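PDB 4CVU: beta-mannosidase from Trichoderma harzianum, which probably hydrolyses terminal beta-D-mannose residues from the non-reducing ends of beta-mannosides, as a glycoside hydrolase of family 2. Local coordinates for residues S55-L61 / N86-T90; G239-N243 / S529-Y534; S365-P369 / L696-Q700; F595-S599 / F678-Y683; I824-G830 / T841-N847. All blocks are in the same frame, centred on the assembly; numbering follows the deposited sequence.

Overall arrangement
Contacts 1 and 5 lie in beta-sheet domains on opposite sides of the chain's centre, about 54 Å apart between centres: contact 1 packs a helix on a sheet, whereas contact 5 joins two strands within one. The other three involve the catalytic barrel. Contact 4 is buried aromatic packing between the chain after strand 592-595 and helix 664-692. Contact 3, a partly buried junction of two loops, encloses it in sequence and comes within about 7 Å of it, nearest atoms; contact 4 uses the body of that helix and contact 3 the loop after it. Contact 2 ties the barrel to the preceding domain chiefly through the side-chain amide of N242, whereas contact 5 relies on backbone bonds.

Contact 1: residues S55-L61 / N86-T90. With NAG (2-acetamido-2-deoxy-beta-D-glucopyranose), chain C.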
# COMPACT_ATOMS: atom_id res chain seq x y z
N SER A 55 8.55 -17.95 17.69
CA SER A 55 7.84 -16.82 17.11
C SER A 55 7.53 -15.74 18.15
O SER A 55 7.89 -15.86 19.30
CB SER A 55 6.52 -17.28 16.50
OG SER A 55 6.01 -16.31 15.62
N GLN A 56 6.82 -14.70 17.71
CA GLN A 56 6.18 -13.75 18.58
C GLN A 56 4.77 -13.49 18.07
O GLN A 56 4.50 -13.67 16.90
CB GLN A 56 6.97 -12.45 18.62
CG GLN A 56 8.32 -12.55 19.33
CD GLN A 56 9.31 -11.48 18.86
OE1 GLN A 56 9.29 -11.08 17.70
NE2 GLN A 56 10.18 -11.00 19.77
N ALA A 57 3.88 -13.05 18.94
CA ALA A 57 2.46 -12.97 18.63
C ALA A 57 2.11 -12.09 17.42
O ALA A 57 1.26 -12.49 16.62
CB ALA A 57 1.68 -12.51 19.88
N HIS A 58 2.77 -10.93 17.27
CA HIS A 58 2.58 -10.11 16.04
C HIS A 58 2.77 -10.95 14.78
O HIS A 58 1.98 -10.84 13.82
CB HIS A 58 3.54 -8.94 15.98
CG HIS A 58 3.31 -7.94 17.05
ND1 HIS A 58 3.67 -8.16 18.36
CD2 HIS A 58 2.77 -6.70 17.00
CE1 HIS A 58 3.33 -7.10 19.08
NE2 HIS A 58 2.78 -6.21 18.27
N LEU A 59 3.79 -11.79 14.77
CA LEU A 59 4.08 -12.56 13.56
C LEU A 59 3.00 -13.64 13.31
O LEU A 59 2.63 -13.87 12.17
CB LEU A 59 5.49 -13.18 13.57
CG LEU A 59 6.64 -12.19 13.82
CD1 LEU A 59 7.95 -12.96 13.92
CD2 LEU A 59 6.69 -11.08 12.75
N ASP A 60 2.50 -14.28 14.35
CA ASP A 60 1.50 -15.36 14.17
C ASP A 60 0.13 -14.77 13.81
O ASP A 60 -0.62 -15.36 12.99
CB ASP A 60 1.44 -16.26 15.40
CG ASP A 60 2.74 -17.03 15.63
OD1 ASP A 60 3.52 -17.22 14.69
OD2 ASP A 60 2.99 -17.43 16.78
N LEU A 61 -0.20 -13.61 14.40
CA LEU A 61 -1.36 -12.81 14.02
C LEU A 61 -1.33 -12.33 12.55
O LEU A 61 -2.35 -12.38 11.87
CB LEU A 61 -1.49 -11.58 14.94
CG LEU A 61 -1.90 -11.85 16.40
CD1 LEU A 61 -1.69 -10.62 17.27
CD2 LEU A 61 -3.33 -12.33 16.51
N ASN A 86 -2.08 -9.91 27.30
CA ASN A 86 -1.41 -11.22 27.32
C ASN A 86 -1.63 -12.09 26.09
O ASN A 86 -2.68 -12.08 25.52
CB ASN A 86 -1.82 -12.06 28.53
CG ASN A 86 -1.26 -11.57 29.85
OD1 ASN A 86 -1.16 -10.40 30.08
ND2 ASN A 86 -0.90 -12.49 30.72
N TRP A 87 -0.64 -12.86 25.72
CA TRP A 87 -0.76 -13.85 24.66
C TRP A 87 -0.25 -15.18 25.18
O TRP A 87 0.82 -15.26 25.73
CB TRP A 87 0.04 -13.42 23.40
CG TRP A 87 -0.57 -12.21 22.83
CD1 TRP A 87 -0.28 -10.92 23.19
CD2 TRP A 87 -1.66 -12.15 21.91
NE1 TRP A 87 -1.11 -10.06 22.52
CE2 TRP A 87 -1.97 -10.79 21.73
CE3 TRP A 87 -2.39 -13.12 21.22
CZ2 TRP A 87 -2.98 -10.35 20.86
CZ3 TRP A 87 -3.38 -12.70 20.34
CH2 TRP A 87 -3.67 -11.32 20.17
N THR A 88 -1.00 -16.23 24.95
CA THR A 88 -0.62 -17.53 25.45
C THR A 88 -0.36 -18.48 24.31
O THR A 88 -1.23 -18.65 23.41
CB THR A 88 -1.69 -18.08 26.44
OG1 THR A 88 -1.75 -17.24 27.60
CG2 THR A 88 -1.38 -19.51 26.84
N TYR A 89 0.82 -19.09 24.34
CA TYR A 89 1.23 -20.16 23.41
C TYR A 89 0.92 -21.52 24.04
O TYR A 89 1.47 -21.86 25.09
CB TYR A 89 2.73 -20.04 23.10
CG TYR A 89 3.04 -19.00 22.02
CD1 TYR A 89 2.91 -17.64 22.28
CD2 TYR A 89 3.46 -19.38 20.76
CE1 TYR A 89 3.16 -16.70 21.30
CE2 TYR A 89 3.74 -18.46 19.78
CZ TYR A 89 3.59 -17.11 20.04
OH TYR A 89 3.85 -16.19 19.01
N THR A 90 0.04 -22.30 23.42
CA THR A 90 -0.39 -23.59 23.99
C THR A 90 -0.15 -24.71 23.00
O THR A 90 -0.57 -24.60 21.85
CB THR A 90 -1.89 -23.55 24.30
OG1 THR A 90 -2.13 -22.48 25.21
CG2 THR A 90 -2.37 -24.88 24.91
C1 NAG C . -0.38 -12.23 32.00
C2 NAG C . -1.24 -13.02 33.02
C3 NAG C . -0.64 -12.91 34.41
C4 NAG C . 0.85 -13.24 34.42
C5 NAG C . 1.61 -12.50 33.29
C6 NAG C . 3.08 -12.95 33.16
C7 NAG C . -3.59 -13.18 32.44
C8 NAG C . -4.98 -12.62 32.50
N2 NAG C . -2.61 -12.52 33.05
O3 NAG C . -1.34 -13.81 35.26
O4 NAG C . 1.38 -12.83 35.68
O5 NAG C . 0.96 -12.69 32.04
O6 NAG C . 3.18 -14.26 32.63
O7 NAG C . -3.40 -14.22 31.85
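A57 and W87 mark the nearest backbone approach, 6.9 Å from CA to CA, where helix 57-61 passes over strand 87-90 with the two directions 73° apart and the axes 10.7 Å from each other, a gap spanned mostly by side chains from the strand. The methyl of A57 sits over one face of the indole: its CB is 4.0 Å from the centroid of the W87 five-membered ring, a CH-pi contact. One turn on, L61 reaches the six-membered ring of the same indole, CD1 making an off-centre CH-pi contact 3.6 Å from W87 CH2, with CD2 close by. The indole N-H is taken care of by the carbonyl of I82.

Y89 does the polar work. Its OH gives a 2.7 Å hydrogen bond to D60 OD2, arriving from above the carboxylate plane rather than within it, with ring and carboxylate turned 57° to each other. D60 OD1 accepts a hydrogen bond from S55 OG at 2.8 Å, and K52 N adds a weak one to OD2, so this buried acid is gripped on both oxygens and its rotation is fixed. N86, just ahead of the strand, carries the glycan through a 1.4 Å bond from ND2 to NAG C1. With T88 turned away and W87 and Y89 facing the helix, this is a helix packed on one side of an antiparallel sheet in the galactose-binding-like beta-sandwich domain of family 2 hydrolases.

Contact 2: residues G239-N243 / S529-Y534; sequences GQFNN and SHSISY
N242 carries the bonding with the 529-534 loop, in a loop-to-loop junction that ties the beta domain containing strand 227-237 to the (beta/alpha)8 barrel, in the loop that leads into strand 534-535. The tight part is a two-pronged grip. N242 ND2 points one hydrogen at I532 O and the other at S529 O, both at 2.9 Å and with N-H...O angles of 161° and 157°. Both oxygens lie close to the plane of the amide, although each is approached from above its own carbonyl plane. The first torsion (chi1 -45°) keeps CG beside the backbone N, which lets the amide reach in between the two carbonyls. With an alanine at N242 the carbonyls of S529 and I532 would probably lose their common donor, leaving the 529-534 loop less firmly fixed.

The Q240 end is looser. Its extended side chain lies alongside the loop, CG 3.5 Å from H530 O, which is buried here without a hydrogen-bond partner. Q240 NE2 meets the other loop through a water, 3.0 Å away, which in turn lies 2.9 Å from S531 O; OE1 is held by R237 N. H530 marks the more open flank: its ring meets F236, and NE2 bonds weakly to a sugar of the attached glycan. At the far end, N243 N makes a weak 3.2 Å hydrogen bond to S533 OG, an oxygen that F353 N also approaches weakly.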
# COMPACT_ATOMS: atom_id res chain seq x y z
N GLY A 239 49.25 -16.20 30.89
CA GLY A 239 49.49 -14.97 31.66
C GLY A 239 48.59 -13.78 31.28
O GLY A 239 48.70 -12.72 31.87
N GLN A 240 47.72 -13.96 30.28
CA GLN A 240 46.89 -12.85 29.76
C GLN A 240 45.81 -12.47 30.75
O GLN A 240 45.13 -13.33 31.32
CB GLN A 240 46.27 -13.22 28.40
CG GLN A 240 45.33 -12.16 27.78
CD GLN A 240 44.87 -12.52 26.37
OE1 GLN A 240 45.20 -13.57 25.81
NE2 GLN A 240 44.11 -11.59 25.76
N PHE A 241 45.60 -11.18 30.90
CA PHE A 241 44.46 -10.66 31.63
C PHE A 241 43.64 -9.64 30.81
O PHE A 241 44.15 -9.04 29.88
CB PHE A 241 44.92 -10.02 32.93
CG PHE A 241 43.79 -9.51 33.78
CD1 PHE A 241 42.93 -10.39 34.41
CD2 PHE A 241 43.54 -8.17 33.88
CE1 PHE A 241 41.88 -9.92 35.17
CE2 PHE A 241 42.49 -7.70 34.63
CZ PHE A 241 41.67 -8.58 35.28
N ASN A 242 42.40 -9.42 31.18
CA ASN A 242 41.56 -8.48 30.48
C ASN A 242 42.13 -7.07 30.47
O ASN A 242 42.59 -6.59 31.48
CB ASN A 242 40.18 -8.47 31.13
CG ASN A 242 39.66 -9.87 31.42
OD1 ASN A 242 40.15 -10.56 32.30
ND2 ASN A 242 38.68 -10.28 30.69
N ASN A 243 42.08 -6.43 29.32
CA ASN A 243 42.44 -5.02 29.19
C ASN A 243 43.96 -4.73 29.17
O ASN A 243 44.37 -3.60 29.12
CB ASN A 243 41.73 -4.18 30.25
CG ASN A 243 40.23 -4.04 29.99
OD1 ASN A 243 39.82 -3.05 29.44
ND2 ASN A 243 39.45 -5.02 30.33
N SER A 529 36.21 -15.11 31.37
CA SER A 529 37.03 -14.78 30.20
C SER A 529 38.33 -14.09 30.60
O SER A 529 38.29 -13.12 31.35
CB SER A 529 36.24 -13.84 29.24
OG SER A 529 36.92 -13.68 28.01
N HIS A 530 39.46 -14.59 30.09
CA HIS A 530 40.77 -13.92 30.24
C HIS A 530 41.12 -13.11 28.97
O HIS A 530 42.05 -12.31 28.98
CB HIS A 530 41.92 -14.93 30.50
CG HIS A 530 41.79 -15.69 31.79
ND1 HIS A 530 42.01 -15.11 33.02
CD2 HIS A 530 41.47 -16.99 32.03
CE1 HIS A 530 41.81 -16.02 33.97
NE2 HIS A 530 41.49 -17.16 33.40
N SER A 531 40.35 -13.34 27.89
CA SER A 531 40.70 -12.89 26.56
C SER A 531 39.99 -11.58 26.11
O SER A 531 40.51 -10.85 25.26
CB SER A 531 40.41 -14.02 25.56
OG SER A 531 39.05 -14.39 25.57
N ILE A 532 38.83 -11.29 26.68
CA ILE A 532 38.00 -10.19 26.19
C ILE A 532 38.03 -8.98 27.13
O ILE A 532 37.62 -9.10 28.28
CB ILE A 532 36.55 -10.62 26.01
CG1 ILE A 532 36.47 -11.80 25.02
CG2 ILE A 532 35.72 -9.43 25.52
CD1 ILE A 532 37.09 -11.56 23.67
N SER A 533 38.48 -7.84 26.60
CA SER A 533 38.58 -6.59 27.39
C SER A 533 37.21 -5.94 27.61
O SER A 533 36.22 -6.28 26.96
CB SER A 533 39.48 -5.59 26.69
OG SER A 533 40.74 -6.11 26.43
N TYR A 534 37.17 -4.96 28.51
CA TYR A 534 35.93 -4.44 29.01
C TYR A 534 35.99 -2.97 29.20
O TYR A 534 37.05 -2.38 29.48
CB TYR A 534 35.56 -5.08 30.37
CG TYR A 534 34.21 -4.65 30.94
CD1 TYR A 534 33.02 -5.13 30.40
CD2 TYR A 534 34.14 -3.79 32.03
CE1 TYR A 534 31.79 -4.73 30.91
CE2 TYR A 534 32.91 -3.40 32.56
CZ TYR A 534 31.74 -3.87 31.99
OH TYR A 534 30.52 -3.49 32.49
O HOH W 1 42.41 -11.73 23.27

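Contact 3: residues S365-P369 / L696-Q700; sequences SGITP and LPERQ
P697 presses against I367 and T368 where two loops of the barrel domain meet: a type I turn from L696 to R699 docks on the chain just after the Schellman motif that ends helix 360-365 at G366. P697 gives up the most surface, and its carbonyl oxygen is the centre of the contact. T368 N donates to P697 O at 2.8 Å, tilted 34° from the carbonyl plane, and I367 CA adds a CH...O contact to the same oxygen at 3.4 Å. T368 OG1 lies 3.2 Å from P697 O, a weak bond at most.

I367 covers the side of the turn. Its CG2 also reaches P697 O, while CG1 stands beside the backbone N (chi1 -61°) and the chain runs on extended, carrying CD1 across R699 CG at 3.9 Å. A glycine in place of I367 would probably open a gap beside the aliphatic part of R699 and uncover the side of the P697 carbonyl. The guanidinium is bonded beyond the contact, to S694 O, I798 O and E381. Behind the junction, R590 binds both loops at once, NH2 to T368 O and NH1 to E698 O.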
# COMPACT_ATOMS: atom_id res chain seq x y z
N SER A 365 57.03 9.68 21.40
CA SER A 365 56.83 9.50 19.98
C SER A 365 56.04 10.66 19.35
O SER A 365 56.01 10.80 18.12
CB SER A 365 56.17 8.15 19.67
OG SER A 365 54.76 8.19 19.79
N GLY A 366 55.44 11.52 20.18
CA GLY A 366 54.72 12.69 19.71
C GLY A 366 53.21 12.60 19.84
O GLY A 366 52.50 13.45 19.33
N ILE A 367 52.71 11.59 20.53
CA ILE A 367 51.28 11.43 20.76
C ILE A 367 50.83 12.24 21.96
O ILE A 367 51.40 12.15 23.03
CB ILE A 367 50.91 9.94 20.96
CG1 ILE A 367 51.28 9.15 19.71
CG2 ILE A 367 49.42 9.79 21.22
CD1 ILE A 367 51.12 7.65 19.83
N THR A 368 49.79 13.05 21.78
CA THR A 368 49.13 13.73 22.89
C THR A 368 48.78 12.81 24.07
O THR A 368 48.19 11.73 23.88
CB THR A 368 47.87 14.43 22.43
OG1 THR A 368 48.15 15.16 21.23
CG2 THR A 368 47.33 15.37 23.51
N PRO A 369 49.11 13.26 25.30
CA PRO A 369 48.84 12.54 26.55
C PRO A 369 47.35 12.45 26.81
O PRO A 369 46.57 13.18 26.20
CB PRO A 369 49.49 13.41 27.64
CG PRO A 369 50.40 14.32 26.93
CD PRO A 369 49.81 14.53 25.56
N LEU A 696 48.26 12.39 13.18
CA LEU A 696 48.37 13.66 13.96
C LEU A 696 48.46 13.31 15.46
O LEU A 696 48.35 12.15 15.81
CB LEU A 696 47.19 14.60 13.61
CG LEU A 696 46.99 14.87 12.11
CD1 LEU A 696 45.73 15.71 11.84
CD2 LEU A 696 48.21 15.55 11.50
N PRO A 697 48.70 14.30 16.34
CA PRO A 697 49.05 13.95 17.74
C PRO A 697 48.01 13.14 18.50
O PRO A 697 48.35 12.49 19.46
CB PRO A 697 49.28 15.32 18.41
CG PRO A 697 49.68 16.23 17.29
CD PRO A 697 48.83 15.76 16.11
N GLU A 698 46.75 13.21 18.08
CA GLU A 698 45.69 12.36 18.61
C GLU A 698 45.91 10.86 18.28
O GLU A 698 45.57 10.02 19.06
CB GLU A 698 44.30 12.84 18.18
CG GLU A 698 44.03 12.75 16.70
CD GLU A 698 44.07 14.06 16.00
OE1 GLU A 698 44.90 14.93 16.37
OE2 GLU A 698 43.25 14.23 15.08
N ARG A 699 46.54 10.57 17.16
CA ARG A 699 46.77 9.21 16.72
C ARG A 699 45.43 8.48 16.73
O ARG A 699 45.20 7.64 17.54
CB ARG A 699 47.79 8.49 17.59
CG ARG A 699 48.66 7.52 16.82
CD ARG A 699 47.84 6.35 16.36
NE ARG A 699 48.59 5.18 15.96
CZ ARG A 699 49.07 4.97 14.75
NH1 ARG A 699 48.96 5.89 13.83
NH2 ARG A 699 49.67 3.84 14.49
N GLN A 700 44.53 9.00 15.94
CA GLN A 700 43.17 8.48 15.84
C GLN A 700 43.16 7.09 15.18
O GLN A 700 43.78 6.90 14.16
CB GLN A 700 42.36 9.50 15.04
CG GLN A 700 40.88 9.64 15.42
CD GLN A 700 40.03 8.63 14.70
OE1 GLN A 700 40.53 7.85 13.93
NE2 GLN A 700 38.73 8.67 14.92

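Contact 4: residues F595-S599 / F678-Y683; sequences FGFIS and FQADMY
F597 lies with one face under F678 in an edge-to-face pair. F678 CE2 stands 3.5 Å above the middle of the F597 ring, with the centroids 4.8 Å apart and the planes at 64°. Both rings point to the other segment because chi1 (-157° in F597, 169° in F678) sets CG opposite the backbone N. M682 comes in obliquely, its SD 5.0 Å from the F597 centroid in a Met-aromatic contact.

Beside the rings, Y683 OH accepts a hydrogen bond from F597 N, 3.0 Å long and fairly straight. G596 leaves the phenol room to arrive: a CB on it would run into Y683 OH. Two residues further, S599 OG donates to Q679 OE1 at 2.8 Å, striking the oxygen from well above its carbonyl plane.

The second shell holds these groups in place. Y683 OH is also bonded to W706 O, Q679 NE2 to A718 O, and S599 OG to K727 NZ. F581 meets the F678 ring, A651 of helix 638-655 touches both F597 and F678, and Y690 makes an edge-to-face pair with F595. Backbone bonds of F595 to W706 and of G596 to F572 set this chain among the last strands of the barrel, with helix 664-692 against it.

The polar groups inside this aromatic packing are met by hydrogen-bond partners: the Y683 phenol is held from two sides, by F597 N and W706 O, while the lysine on S599 is likely to polarise that hydroxyl and strengthen it as a donor to Q679.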
# COMPACT_ATOMS: atom_id res chain seq x y z
N PHE A 595 28.64 8.75 14.74
CA PHE A 595 28.42 10.05 14.08
C PHE A 595 27.44 9.93 12.94
O PHE A 595 27.39 8.89 12.25
CB PHE A 595 29.73 10.68 13.60
CG PHE A 595 30.52 9.79 12.67
CD1 PHE A 595 31.37 8.79 13.18
CD2 PHE A 595 30.46 9.97 11.29
CE1 PHE A 595 32.11 7.99 12.32
CE2 PHE A 595 31.19 9.15 10.43
CZ PHE A 595 32.03 8.18 10.95
N GLY A 596 26.61 10.96 12.77
CA GLY A 596 25.63 10.94 11.65
C GLY A 596 24.63 12.07 11.54
O GLY A 596 24.68 13.05 12.30
N PHE A 597 23.78 11.94 10.52
CA PHE A 597 22.71 12.87 10.15
C PHE A 597 21.66 11.93 9.49
O PHE A 597 22.10 11.00 8.85
CB PHE A 597 23.21 13.82 9.11
CG PHE A 597 22.45 15.12 9.02
CD1 PHE A 597 21.38 15.26 8.22
CD2 PHE A 597 22.86 16.22 9.80
CE1 PHE A 597 20.67 16.44 8.15
CE2 PHE A 597 22.20 17.40 9.72
CZ PHE A 597 21.11 17.54 8.91
N ILE A 598 20.34 12.13 9.62
CA ILE A 598 19.33 11.23 8.97
C ILE A 598 19.09 11.45 7.50
O ILE A 598 19.36 12.57 7.00
CB ILE A 598 17.99 11.24 9.72
CG1 ILE A 598 17.32 12.61 9.58
CG2 ILE A 598 18.19 10.90 11.19
CD1 ILE A 598 15.85 12.65 9.95
N SER A 599 18.52 10.49 6.73
CA SER A 599 18.19 10.86 5.40
C SER A 599 16.98 9.92 5.06
O SER A 599 16.80 8.92 5.74
CB SER A 599 19.37 10.55 4.48
OG SER A 599 19.60 9.11 4.34
N PHE A 678 23.43 14.68 0.78
CA PHE A 678 23.97 15.53 1.87
C PHE A 678 24.58 14.61 2.94
O PHE A 678 25.71 14.80 3.33
CB PHE A 678 22.90 16.42 2.49
CG PHE A 678 23.36 17.07 3.74
CD1 PHE A 678 24.08 18.25 3.68
CD2 PHE A 678 23.15 16.48 4.95
CE1 PHE A 678 24.57 18.84 4.83
CE2 PHE A 678 23.65 17.04 6.10
CZ PHE A 678 24.36 18.23 6.04
N GLN A 679 23.86 13.55 3.33
CA GLN A 679 24.35 12.58 4.32
C GLN A 679 25.64 11.93 3.87
O GLN A 679 26.53 11.76 4.68
CB GLN A 679 23.30 11.47 4.58
CG GLN A 679 23.63 10.45 5.68
CD GLN A 679 22.75 9.19 5.51
OE1 GLN A 679 22.41 8.88 4.40
NE2 GLN A 679 22.49 8.45 6.56
N ALA A 680 25.70 11.46 2.61
CA ALA A 680 26.93 10.82 2.10
C ALA A 680 28.14 11.76 2.21
O ALA A 680 29.21 11.38 2.67
CB ALA A 680 26.75 10.44 0.69
N ASP A 681 27.94 12.96 1.73
CA ASP A 681 29.03 13.93 1.63
C ASP A 681 29.49 14.33 3.03
O ASP A 681 30.68 14.55 3.26
CB ASP A 681 28.58 15.14 0.79
CG ASP A 681 28.75 14.92 -0.73
OD1 ASP A 681 29.48 13.99 -1.12
OD2 ASP A 681 28.15 15.68 -1.55
N MET A 682 28.54 14.52 3.95
CA MET A 682 28.91 14.80 5.35
C MET A 682 29.68 13.65 6.01
O MET A 682 30.67 13.89 6.68
CB MET A 682 27.72 15.23 6.20
CG MET A 682 28.14 15.92 7.50
SD MET A 682 26.77 16.22 8.65
CE MET A 682 26.32 14.52 8.96
N TYR A 683 29.28 12.39 5.79
CA TYR A 683 29.99 11.27 6.39
C TYR A 683 31.40 11.18 5.83
O TYR A 683 32.37 11.02 6.59
CB TYR A 683 29.24 9.93 6.21
CG TYR A 683 28.04 9.74 7.11
CD1 TYR A 683 27.09 10.74 7.24
CD2 TYR A 683 27.79 8.54 7.74
CE1 TYR A 683 25.97 10.56 8.03
CE2 TYR A 683 26.66 8.35 8.51
CZ TYR A 683 25.76 9.37 8.63
OH TYR A 683 24.64 9.25 9.40

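Contact 5: residues I824-G830 / T841-N847; sequences IELTAHG and TTFTHHN. With CD (cadmium ion), chain Z.
I824 and N847 open an antiparallel pairing that runs through seven residue pairs to G830 and T841. The backbone bonds come first: I824-N847, L826-H845, A828-F843 and G830-T841 are hydrogen-bonded pairs, each with an N-H...O bond in both directions. The straightest is L826 N to H845 O, 2.9 Å with an N-H...O angle of 177°; T841 N to G830 O, at 2.7 Å, is the shortest. At the non-hydrogen-bonded pairs, CA-H...O contacts fill in, such as T844 CA to L826 O and T827 CA to F843 O, both 3.2 Å.

The two strands form a hairpin at one side of a four-stranded antiparallel sheet, 841-849 being its outermost strand within the chain, in the Ig/CBM-like domain of the mannosidase. Apolar packing belongs to the inner face, where I824, L826 and A828 meet strands 740-747, 765-774 and 790-795. A chi1 of -59° sets the F843 ring toward the G830 end of the neighbouring strand, its edge facing G830 and CE2 lying 3.7 Å from G830 C; T841 CG2 sits over one face.

The other face carries polar side chains that touch without bonding to one another, and the metal. T827 and T844 lie side by side, as do H829 and T842. E825 and H846 meet obliquely, carboxylate and imidazole planes 66° apart, with E825 OE1 3.8 Å from H846 NE2. The cadmium ion is bound by E825 OE2 at 2.6 Å. Back on the inner side, the amide of N847 is pinned at both ends, ND2 to A742 O and OD1 to K684 NZ.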
# COMPACT_ATOMS: atom_id res chain seq x y z
N ILE A 824 40.45 13.70 -8.94
CA ILE A 824 41.57 13.15 -8.20
C ILE A 824 41.63 11.63 -8.34
O ILE A 824 40.68 10.95 -8.02
CB ILE A 824 41.39 13.49 -6.71
CG1 ILE A 824 41.38 15.01 -6.52
CG2 ILE A 824 42.50 12.85 -5.88
CD1 ILE A 824 40.80 15.44 -5.20
N GLU A 825 42.75 11.10 -8.84
CA GLU A 825 42.96 9.65 -8.90
C GLU A 825 44.31 9.28 -8.31
O GLU A 825 45.37 9.76 -8.76
CB GLU A 825 42.88 9.09 -10.31
CG GLU A 825 41.77 9.69 -11.15
CD GLU A 825 41.35 8.82 -12.34
OE1 GLU A 825 42.00 7.77 -12.64
OE2 GLU A 825 40.34 9.20 -12.97
N LEU A 826 44.24 8.40 -7.31
CA LEU A 826 45.38 7.87 -6.62
C LEU A 826 45.67 6.45 -7.09
O LEU A 826 44.75 5.66 -7.28
CB LEU A 826 45.12 7.88 -5.12
CG LEU A 826 46.18 7.23 -4.22
CD1 LEU A 826 46.17 7.91 -2.86
CD2 LEU A 826 45.96 5.73 -4.06
N THR A 827 46.97 6.16 -7.27
CA THR A 827 47.44 4.79 -7.46
C THR A 827 48.62 4.56 -6.53
O THR A 827 49.43 5.46 -6.31
CB THR A 827 47.93 4.52 -8.90
OG1 THR A 827 46.88 4.82 -9.81
CG2 THR A 827 48.31 3.06 -9.08
N ALA A 828 48.69 3.36 -5.96
CA ALA A 828 49.74 3.00 -5.02
C ALA A 828 49.98 1.51 -5.06
O ALA A 828 49.17 0.75 -5.57
CB ALA A 828 49.39 3.44 -3.60
N HIS A 829 51.13 1.12 -4.54
CA HIS A 829 51.54 -0.28 -4.55
C HIS A 829 52.01 -0.70 -3.18
O HIS A 829 52.74 0.03 -2.53
CB HIS A 829 52.64 -0.47 -5.59
CG HIS A 829 52.19 -0.19 -6.98
ND1 HIS A 829 51.54 -1.14 -7.75
CD2 HIS A 829 52.24 0.93 -7.73
CE1 HIS A 829 51.23 -0.61 -8.92
NE2 HIS A 829 51.65 0.64 -8.93
N GLY A 830 51.57 -1.86 -2.75
CA GLY A 830 51.91 -2.33 -1.43
C GLY A 830 51.27 -3.67 -1.12
O GLY A 830 50.68 -4.30 -1.99
N THR A 841 50.10 -5.70 -4.27
CA THR A 841 48.76 -5.29 -4.68
C THR A 841 48.81 -3.86 -5.20
O THR A 841 49.60 -3.05 -4.73
CB THR A 841 47.79 -5.37 -3.48
OG1 THR A 841 47.56 -6.74 -3.16
CG2 THR A 841 46.45 -4.73 -3.79
N THR A 842 47.95 -3.57 -6.16
CA THR A 842 47.78 -2.19 -6.62
C THR A 842 46.49 -1.58 -5.99
O THR A 842 45.40 -2.14 -6.07
CB THR A 842 47.81 -2.08 -8.17
OG1 THR A 842 47.31 -0.80 -8.58
CG2 THR A 842 46.99 -3.19 -8.82
N PHE A 843 46.68 -0.44 -5.33
CA PHE A 843 45.59 0.29 -4.67
C PHE A 843 45.21 1.54 -5.48
O PHE A 843 46.08 2.34 -5.84
CB PHE A 843 46.03 0.70 -3.27
CG PHE A 843 46.42 -0.44 -2.39
CD1 PHE A 843 45.45 -1.28 -1.85
CD2 PHE A 843 47.75 -0.70 -2.11
CE1 PHE A 843 45.79 -2.35 -1.04
CE2 PHE A 843 48.10 -1.77 -1.30
CZ PHE A 843 47.12 -2.60 -0.76
N THR A 844 43.93 1.71 -5.78
CA THR A 844 43.46 2.89 -6.50
C THR A 844 42.23 3.51 -5.81
O THR A 844 41.35 2.82 -5.33
CB THR A 844 43.04 2.53 -7.92
OG1 THR A 844 42.10 1.48 -7.82
CG2 THR A 844 44.17 2.03 -8.68
N HIS A 845 42.19 4.83 -5.79
CA HIS A 845 41.13 5.58 -5.15
C HIS A 845 40.73 6.73 -6.08
O HIS A 845 41.59 7.43 -6.55
CB HIS A 845 41.64 6.16 -3.83
CG HIS A 845 40.62 6.92 -3.07
ND1 HIS A 845 40.78 8.24 -2.72
CD2 HIS A 845 39.41 6.55 -2.60
CE1 HIS A 845 39.72 8.64 -2.05
NE2 HIS A 845 38.88 7.63 -1.96
N HIS A 846 39.44 6.90 -6.30
CA HIS A 846 38.85 7.98 -7.10
C HIS A 846 38.14 8.97 -6.18
O HIS A 846 37.55 8.59 -5.20
CB HIS A 846 37.90 7.43 -8.15
CG HIS A 846 38.57 6.47 -9.08
ND1 HIS A 846 38.83 5.16 -8.74
CD2 HIS A 846 39.11 6.65 -10.31
CE1 HIS A 846 39.47 4.57 -9.73
NE2 HIS A 846 39.66 5.45 -10.69
N ASN A 847 38.23 10.23 -6.50
CA ASN A 847 37.66 11.28 -5.69
C ASN A 847 37.53 12.54 -6.55
O ASN A 847 37.96 12.55 -7.72
CB ASN A 847 38.55 11.53 -4.47
CG ASN A 847 37.82 12.23 -3.34
OD1 ASN A 847 36.68 12.69 -3.48
ND2 ASN A 847 38.47 12.27 -2.20
CD CD Z . 40.45 9.15 -15.55